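Local coordinates for protein CdnC (Chryseobacterium gregarium DSM 19109, PDB 7MGV) that probably uses ATP to install single and bicyclic omega-ester macrocycles in a ribosomally made precursor peptide, as a graspetide-forming ATP-grasp ligase, at residues V184-Q189 against M224-K229. Sequence-based numbering, arbitrary orientation.
Sequences VVAKMQ and MQFQKK. With ADP (adenosine-5'-diphosphate), chain F.
Lys187 NZ donates a 2.6 Å hydrogen bond to Gln227 OE1, and the two together read one edge of the ADP adenine, across neighbouring antiparallel strands of the ATP-grasp fold. Lysine suits its place because a long chain, extended beyond CG, lifts the ammonium from the sheet to donate to ADP N7 at 3.0 Å. The glutamine carbonyl takes what the base offers: OE1 accepts from ADP N6 at 2.9 Å, and Lys228 O accepts a second hydrogen bond from the same ADP N6. NZ approaches from above the amide plane, 47° out of it, and so not on a lone pair of OE1; a water accepts from both NZ and Gln227 NE2. A leucine in place of Gln227 would probably leave Lys187 NZ without its amide partner and ADP N6 with one acceptor fewer. The strands are joined by two antiparallel hydrogen-bonded pairs, Val185 with Gln227 and Lys187 with Gln225, the bond from Lys187 N to Gln225 O being nearly straight at 173°. Branched Val185 packs CG2 4.0 Å from ADP C6, while its CG1 meets the aliphatic part of Lys229, whose NZ forms a salt bridge with Glu231. The other face is apolar: the small Ala186 CB packs against Phe226 CE2 and Met224 CG, and an aromatic side chain of the bound peptide packs there. Met224 turns at chi2 (86°), which brings SD to 3.3 Å from Lys187 O.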
loop_
_atom_site.group_PDB
_atom_site.type_symbol
_atom_site.label_atom_id
_atom_site.label_comp_id
_atom_site.label_asym_id
_atom_site.label_seq_id
_atom_site.Cartn_x
_atom_site.Cartn_y
_atom_site.Cartn_z
ATOM N N VAL A 184 -31.333 -4.145 3.752
ATOM C CA VAL A 184 -29.917 -4.185 3.420
ATOM C C VAL A 184 -29.580 -2.997 2.535
ATOM O O VAL A 184 -30.277 -2.731 1.550
ATOM C CB VAL A 184 -29.535 -5.505 2.723
ATOM C CG1 VAL A 184 -28.048 -5.532 2.408
ATOM C CG2 VAL A 184 -29.924 -6.693 3.590
ATOM N N VAL A 185 -28.522 -2.293 2.886
ATOM C CA VAL A 185 -27.917 -1.290 2.024
ATOM C C VAL A 185 -26.745 -1.939 1.306
ATOM O O VAL A 185 -26.154 -2.919 1.785
ATOM C CB VAL A 185 -27.468 -0.044 2.818
ATOM C CG1 VAL A 185 -28.626 0.511 3.634
ATOM C CG2 VAL A 185 -26.290 -0.379 3.720
ATOM N N ALA A 186 -26.415 -1.403 0.137
ATOM C CA ALA A 186 -25.289 -1.874 -0.652
ATOM C C ALA A 186 -24.369 -0.699 -0.934
ATOM O O ALA A 186 -24.822 0.350 -1.406
ATOM C CB ALA A 186 -25.755 -2.516 -1.960
ATOM N N LYS A 187 -23.084 -0.869 -0.639
ATOM C CA LYS A 187 -22.108 0.174 -0.896
ATOM C C LYS A 187 -20.870 -0.423 -1.547
ATOM O O LYS A 187 -20.564 -1.611 -1.391
ATOM C CB LYS A 187 -21.730 0.929 0.392
ATOM C CG LYS A 187 -21.377 0.047 1.576
ATOM C CD LYS A 187 -21.303 0.867 2.860
ATOM C CE LYS A 187 -20.835 0.025 4.038
ATOM N NZ LYS A 187 -21.113 0.687 5.345
ATOM N N MET A 188 -20.182 0.413 -2.314
ATOM C CA MET A 188 -18.862 0.070 -2.807
ATOM C C MET A 188 -17.810 0.471 -1.786
ATOM O O MET A 188 -18.010 1.388 -0.984
ATOM C CB MET A 188 -18.576 0.764 -4.140
ATOM C CG MET A 188 -19.779 0.964 -5.047
ATOM S SD MET A 188 -19.411 2.105 -6.402
ATOM C CE MET A 188 -18.173 1.187 -7.304
ATOM N N GLN A 189 -16.683 -0.236 -1.810
ATOM C CA GLN A 189 -15.531 0.198 -1.034
ATOM C C GLN A 189 -14.821 1.375 -1.690
ATOM O O GLN A 189 -14.062 2.083 -1.017
ATOM C CB GLN A 189 -14.563 -0.972 -0.836
ATOM C CG GLN A 189 -15.220 -2.212 -0.235
ATOM C CD GLN A 189 -14.223 -3.296 0.133
ATOM O OE1 GLN A 189 -13.018 -3.053 0.198
ATOM N NE2 GLN A 189 -14.724 -4.500 0.378
ATOM N N MET A 224 -19.577 -6.315 -4.204
ATOM C CA MET A 224 -20.236 -5.228 -3.496
ATOM C C MET A 224 -20.280 -5.591 -2.018
ATOM O O MET A 224 -20.186 -6.768 -1.647
ATOM C CB MET A 224 -21.645 -4.971 -4.052
ATOM C CG MET A 224 -22.338 -3.741 -3.484
ATOM S SD MET A 224 -21.914 -2.227 -4.362
ATOM C CE MET A 224 -23.488 -1.835 -5.107
ATOM N N GLN A 225 -20.413 -4.564 -1.170
ATOM C CA GLN A 225 -20.460 -4.723 0.277
ATOM C C GLN A 225 -21.896 -4.483 0.731
ATOM O O GLN A 225 -22.384 -3.350 0.687
ATOM C CB GLN A 225 -19.492 -3.749 0.941
ATOM C CG GLN A 225 -19.412 -3.837 2.451
ATOM C CD GLN A 225 -18.335 -2.929 3.016
ATOM O OE1 GLN A 225 -17.633 -2.242 2.272
ATOM N NE2 GLN A 225 -18.199 -2.921 4.336
ATOM N N PHE A 226 -22.575 -5.545 1.149
ATOM C CA PHE A 226 -23.931 -5.464 1.664
ATOM C C PHE A 226 -23.903 -5.394 3.184
ATOM O O PHE A 226 -23.058 -6.011 3.836
ATOM C CB PHE A 226 -24.758 -6.671 1.215
ATOM C CG PHE A 226 -24.917 -6.772 -0.273
ATOM C CD1 PHE A 226 -23.950 -7.397 -1.044
ATOM C CD2 PHE A 226 -26.031 -6.242 -0.902
ATOM C CE1 PHE A 226 -24.092 -7.491 -2.413
ATOM C CE2 PHE A 226 -26.178 -6.334 -2.273
ATOM C CZ PHE A 226 -25.207 -6.960 -3.028
ATOM N N GLN A 227 -24.839 -4.636 3.747
ATOM C CA GLN A 227 -24.877 -4.453 5.189
ATOM C C GLN A 227 -26.317 -4.312 5.651
ATOM O O GLN A 227 -27.140 -3.707 4.962
ATOM C CB GLN A 227 -24.075 -3.221 5.620
ATOM C CG GLN A 227 -22.713 -3.540 6.197
ATOM C CD GLN A 227 -22.012 -2.310 6.732
ATOM O OE1 GLN A 227 -22.505 -1.190 6.589
ATOM N NE2 GLN A 227 -20.856 -2.510 7.351
ATOM N N LYS A 228 -26.612 -4.874 6.819
ATOM C CA LYS A 228 -27.894 -4.615 7.458
ATOM C C LYS A 228 -28.052 -3.119 7.689
ATOM O O LYS A 228 -27.134 -2.455 8.180
ATOM C CB LYS A 228 -27.992 -5.373 8.782
ATOM C CG LYS A 228 -29.216 -5.017 9.613
ATOM C CD LYS A 228 -30.210 -6.167 9.663
ATOM C CE LYS A 228 -31.502 -5.755 10.351
ATOM N NZ LYS A 228 -32.239 -4.730 9.562
ATOM N N LYS A 229 -29.208 -2.581 7.312
ATOM C CA LYS A 229 -29.454 -1.154 7.472
ATOM C C LYS A 229 -29.713 -0.845 8.939
ATOM O O LYS A 229 -30.672 -1.356 9.529
ATOM C CB LYS A 229 -30.633 -0.697 6.616
ATOM C CG LYS A 229 -30.837 0.813 6.651
ATOM C CD LYS A 229 -32.049 1.250 5.847
ATOM C CE LYS A 229 -33.218 1.584 6.757
ATOM N NZ LYS A 229 -33.507 3.043 6.765
HETATM P PB ADP F . -21.467 10.603 1.815
HETATM O O1B ADP F . -20.702 9.704 2.758
HETATM O O2B ADP F . -20.632 11.176 0.697
HETATM O O3B ADP F . -22.382 11.588 2.504
HETATM P PA ADP F . -22.145 8.021 1.035
HETATM O O1A ADP F . -20.663 7.813 0.829
HETATM O O2A ADP F . -23.155 7.326 0.153
HETATM O O3A ADP F . -22.481 9.593 1.080
HETATM O "O5'" ADP F . -22.478 7.662 2.563
HETATM C "C5'" ADP F . -22.936 6.372 2.937
HETATM C "C4'" ADP F . -24.086 6.578 3.911
HETATM O "O4'" ADP F . -24.725 5.330 4.174
HETATM C "C3'" ADP F . -23.614 7.154 5.236
HETATM O "O3'" ADP F . -24.204 8.440 5.440
HETATM C "C2'" ADP F . -24.107 6.194 6.297
HETATM O "O2'" ADP F . -24.837 6.901 7.302
HETATM C "C1'" ADP F . -25.014 5.218 5.565
HETATM N N9 ADP F . -24.736 3.836 6.010
HETATM C C8 ADP F . -23.566 3.182 5.881
HETATM N N7 ADP F . -23.649 1.930 6.397
HETATM C C5 ADP F . -24.901 1.775 6.870
HETATM C C6 ADP F . -25.662 0.697 7.540
HETATM N N6 ADP F . -25.085 -0.497 7.818
HETATM N N1 ADP F . -26.950 0.950 7.867
HETATM C C2 ADP F . -27.536 2.133 7.598
HETATM N N3 ADP F . -26.907 3.154 6.992
HETATM C C4 ADP F . -25.612 3.036 6.615
HETATM O O HOH W 1 -18.921 -0.388 7.006
#